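Local coordinates for BF1531-like N-terminal domain-containing protein (Bacteroides fragilis, PDB 3SLR) that is the N-terminal part of a longer protein of unknown function, binds magnesium through a HAD-type phosphatase domain and may hydrolyse ester bonds, at residues T352-P357 and Y368-F373. Sequence-based numbering, arbitrary orientation.
Sequences TVPELP and YTLNLF
Pro354 meets two leucines, Leu370 and Leu372, whose methyls approach from the same side of its ring in a wholly apolar contact. Leu370 reaches it with one branch: CD1 stands 3.6 Å from Pro354 CB and 3.9 Å from Pro354 CG, so a single methyl sits against both atoms, off the mean plane of the pyrrolidine, the side chains crossing at a slant. Leu372 comes more loosely, its CD1 lying 4.1 Å from Pro354 CG. Its other methyl, CD2, is shared, 4.0 Å from Thr352 CG2 and 4.2 Å from Pro354 CG. In both leucines CG is anti to the carbonyl carbon (chi1 -55° in Leu370, -66° in Leu372), which carries the branched ends across to the proline segment. In Thr352, chi1 of -62° places CG2 anti to the backbone N, where it meets Leu372, and leaves OG1 beside that N, hydrogen-bonded to Lys222 NZ. The backbones stay well apart, 8.2 Å between Pro354 CA and Leu370 CA, so side chains alone bridge the gap, burying a modest 127 Å². Asn371, with positive phi, follows the end of helix 363-368 and separates the leucines. The contact thus packs the chain leaving that helix against the loop that enters it. Pro354 also touches Tyr366 of the helix and Val332 and Leu334 on strand 331-334, at one edge of the four-stranded parallel sheet, while Leu372 rests on Leu367.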
ATOM      1  N   THR A 352      -2.040   3.869 -15.032  1.00 15.39           N
ATOM      2  CA  THR A 352      -2.780   4.255 -13.838  1.00 17.82           C
ATOM      3  C   THR A 352      -2.766   5.777 -13.723  1.00 13.79           C
ATOM      4  O   THR A 352      -1.713   6.396 -13.756  1.00 16.26           O
ATOM      5  CB  THR A 352      -2.183   3.590 -12.586  1.00 16.04           C
ATOM      6  OG1 THR A 352      -2.306   2.167 -12.728  1.00 18.98           O
ATOM      7  CG2 THR A 352      -2.905   4.052 -11.309  1.00 16.66           C
ATOM      8  N   VAL A 353      -3.953   6.367 -13.633  1.00 14.71           N
ATOM      9  CA  VAL A 353      -4.088   7.817 -13.600  1.00 17.56           C
ATOM     10  C   VAL A 353      -4.858   8.249 -12.348  1.00 17.80           C
ATOM     11  O   VAL A 353      -6.086   8.356 -12.371  1.00 18.12           O
ATOM     12  CB  VAL A 353      -4.819   8.338 -14.852  1.00 18.62           C
ATOM     13  CG1 VAL A 353      -4.773   9.858 -14.887  1.00 17.42           C
ATOM     14  CG2 VAL A 353      -4.193   7.750 -16.132  1.00 18.96           C
ATOM     15  N   PRO A 354      -4.137   8.483 -11.248  1.00 18.51           N
ATOM     16  CA  PRO A 354      -4.805   8.832  -9.989  1.00 17.58           C
ATOM     17  C   PRO A 354      -5.652  10.092 -10.097  1.00 17.24           C
ATOM     18  O   PRO A 354      -5.257  11.055 -10.755  1.00 19.26           O
ATOM     19  CB  PRO A 354      -3.638   9.041  -9.028  1.00 18.50           C
ATOM     20  CG  PRO A 354      -2.611   8.084  -9.524  1.00 16.26           C
ATOM     21  CD  PRO A 354      -2.711   8.189 -11.045  1.00 15.34           C
ATOM     22  N   GLU A 355      -6.810  10.061  -9.450  1.00 19.51           N
ATOM     23  CA  GLU A 355      -7.730  11.192  -9.436  1.00 19.10           C
ATOM     24  C   GLU A 355      -7.275  12.181  -8.363  1.00 18.84           C
ATOM     25  O   GLU A 355      -7.852  12.247  -7.275  1.00 19.78           O
ATOM     26  CB  GLU A 355      -9.154  10.694  -9.160  1.00 23.06           C
ATOM     27  CG  GLU A 355     -10.239  11.759  -9.178  1.00 27.28           C
ATOM     28  CD  GLU A 355     -10.383  12.426 -10.536  1.00 26.84           C
ATOM     29  OE1 GLU A 355     -10.069  11.790 -11.559  1.00 33.84           O
ATOM     30  OE2 GLU A 355     -10.809  13.592 -10.581  1.00 27.92           O
ATOM     31  N   LEU A 356      -6.225  12.938  -8.669  1.00 17.02           N
ATOM     32  CA  LEU A 356      -5.685  13.909  -7.721  1.00 19.61           C
ATOM     33  C   LEU A 356      -6.761  14.892  -7.274  1.00 22.54           C
ATOM     34  O   LEU A 356      -7.568  15.349  -8.089  1.00 20.91           O
ATOM     35  CB  LEU A 356      -4.540  14.694  -8.354  1.00 19.50           C
ATOM     36  CG  LEU A 356      -3.197  13.996  -8.566  1.00 20.40           C
ATOM     37  CD1 LEU A 356      -2.271  14.915  -9.341  1.00 18.42           C
ATOM     38  CD2 LEU A 356      -2.566  13.611  -7.236  1.00 17.97           C
ATOM     39  N   PRO A 357      -6.773  15.226  -5.974  1.00 20.00           N
ATOM     40  CA  PRO A 357      -7.699  16.243  -5.470  1.00 21.58           C
ATOM     41  C   PRO A 357      -7.297  17.616  -5.995  1.00 23.69           C
ATOM     42  O   PRO A 357      -6.176  17.787  -6.469  1.00 22.07           O
ATOM     43  CB  PRO A 357      -7.488  16.178  -3.953  1.00 20.86           C
ATOM     44  CG  PRO A 357      -6.059  15.729  -3.799  1.00 20.28           C
ATOM     45  CD  PRO A 357      -5.858  14.731  -4.927  1.00 19.95           C
ATOM     46  N   TYR A 368      -1.061   8.502  -0.809  1.00 14.11           N
ATOM     47  CA  TYR A 368      -0.836   7.484   0.210  1.00 15.24           C
ATOM     48  C   TYR A 368      -1.948   6.437   0.249  1.00 16.09           C
ATOM     49  O   TYR A 368      -1.682   5.286   0.586  1.00 17.22           O
ATOM     50  CB  TYR A 368      -0.691   8.110   1.602  1.00 14.78           C
ATOM     51  CG  TYR A 368       0.564   8.916   1.867  1.00 13.19           C
ATOM     52  CD1 TYR A 368       1.692   8.814   1.060  1.00 13.83           C
ATOM     53  CD2 TYR A 368       0.625   9.768   2.978  1.00 13.81           C
ATOM     54  CE1 TYR A 368       2.847   9.579   1.332  1.00 14.61           C
ATOM     55  CE2 TYR A 368       1.761  10.514   3.254  1.00 14.83           C
ATOM     56  CZ  TYR A 368       2.873  10.407   2.439  1.00 15.66           C
ATOM     57  OH  TYR A 368       4.000  11.165   2.729  1.00 18.16           O
ATOM     58  N   THR A 369      -3.187   6.830  -0.070  1.00 13.21           N
ATOM     59  CA  THR A 369      -4.331   5.913  -0.005  1.00 14.57           C
ATOM     60  C   THR A 369      -4.336   4.884  -1.128  1.00 15.09           C
ATOM     61  O   THR A 369      -5.066   3.894  -1.064  1.00 17.13           O
ATOM     62  CB  THR A 369      -5.705   6.656  -0.060  1.00 16.96           C
ATOM     63  OG1 THR A 369      -5.946   7.131  -1.387  1.00 16.03           O
ATOM     64  CG2 THR A 369      -5.761   7.845   0.923  1.00 17.17           C
ATOM     65  N   LEU A 370      -3.529   5.121  -2.155  1.00 14.06           N
ATOM     66  CA  LEU A 370      -3.510   4.262  -3.336  1.00 14.17           C
ATOM     67  C   LEU A 370      -2.404   3.191  -3.337  1.00 18.15           C
ATOM     68  O   LEU A 370      -2.470   2.228  -4.115  1.00 20.36           O
ATOM     69  CB  LEU A 370      -3.377   5.133  -4.590  1.00 14.98           C
ATOM     70  CG  LEU A 370      -4.419   6.244  -4.760  1.00 14.71           C
ATOM     71  CD1 LEU A 370      -4.151   7.037  -6.043  1.00 15.79           C
ATOM     72  CD2 LEU A 370      -5.821   5.682  -4.762  1.00 15.65           C
ATOM     73  N   ASN A 371      -1.391   3.366  -2.492  1.00 15.83           N
ATOM     74  CA  ASN A 371      -0.248   2.444  -2.430  1.00 14.97           C
ATOM     75  C   ASN A 371       0.255   2.070  -3.822  1.00 17.05           C
ATOM     76  O   ASN A 371       0.248   0.908  -4.205  1.00 17.24           O
ATOM     77  CB  ASN A 371      -0.629   1.176  -1.665  1.00 14.64           C
ATOM     78  CG  ASN A 371       0.583   0.345  -1.276  1.00 15.95           C
ATOM     79  OD1 ASN A 371       1.573   0.872  -0.775  1.00 17.48           O
ATOM     80  ND2 ASN A 371       0.509  -0.965  -1.516  1.00 17.22           N
ATOM     81  N   LEU A 372       0.698   3.063  -4.580  1.00 16.47           N
ATOM     82  CA  LEU A 372       0.976   2.863  -6.000  1.00 15.60           C
ATOM     83  C   LEU A 372       2.216   2.017  -6.275  1.00 15.09           C
ATOM     84  O   LEU A 372       2.331   1.390  -7.338  1.00 15.94           O
ATOM     85  CB  LEU A 372       1.152   4.226  -6.681  1.00 15.95           C
ATOM     86  CG  LEU A 372      -0.096   5.113  -6.736  1.00 18.24           C
ATOM     87  CD1 LEU A 372       0.283   6.573  -6.964  1.00 17.04           C
ATOM     88  CD2 LEU A 372      -1.052   4.641  -7.793  1.00 19.92           C
ATOM     89  N   PHE A 373       3.155   2.021  -5.338  1.00 16.62           N
ATOM     90  CA  PHE A 373       4.475   1.464  -5.599  1.00 16.12           C
ATOM     91  C   PHE A 373       4.884   0.281  -4.728  1.00 17.69           C
ATOM     92  O   PHE A 373       6.065   0.119  -4.400  1.00 16.66           O
ATOM     93  CB  PHE A 373       5.527   2.583  -5.585  1.00 16.59           C
ATOM     94  CG  PHE A 373       5.365   3.557  -6.717  1.00 15.80           C
ATOM     95  CD1 PHE A 373       5.812   3.239  -7.990  1.00 17.35           C
ATOM     96  CD2 PHE A 373       4.721   4.767  -6.523  1.00 19.41           C
ATOM     97  CE1 PHE A 373       5.646   4.122  -9.050  1.00 21.05           C
ATOM     98  CE2 PHE A 373       4.559   5.665  -7.577  1.00 18.73           C
ATOM     99  CZ  PHE A 373       5.021   5.350  -8.834  1.00 19.54           C
TER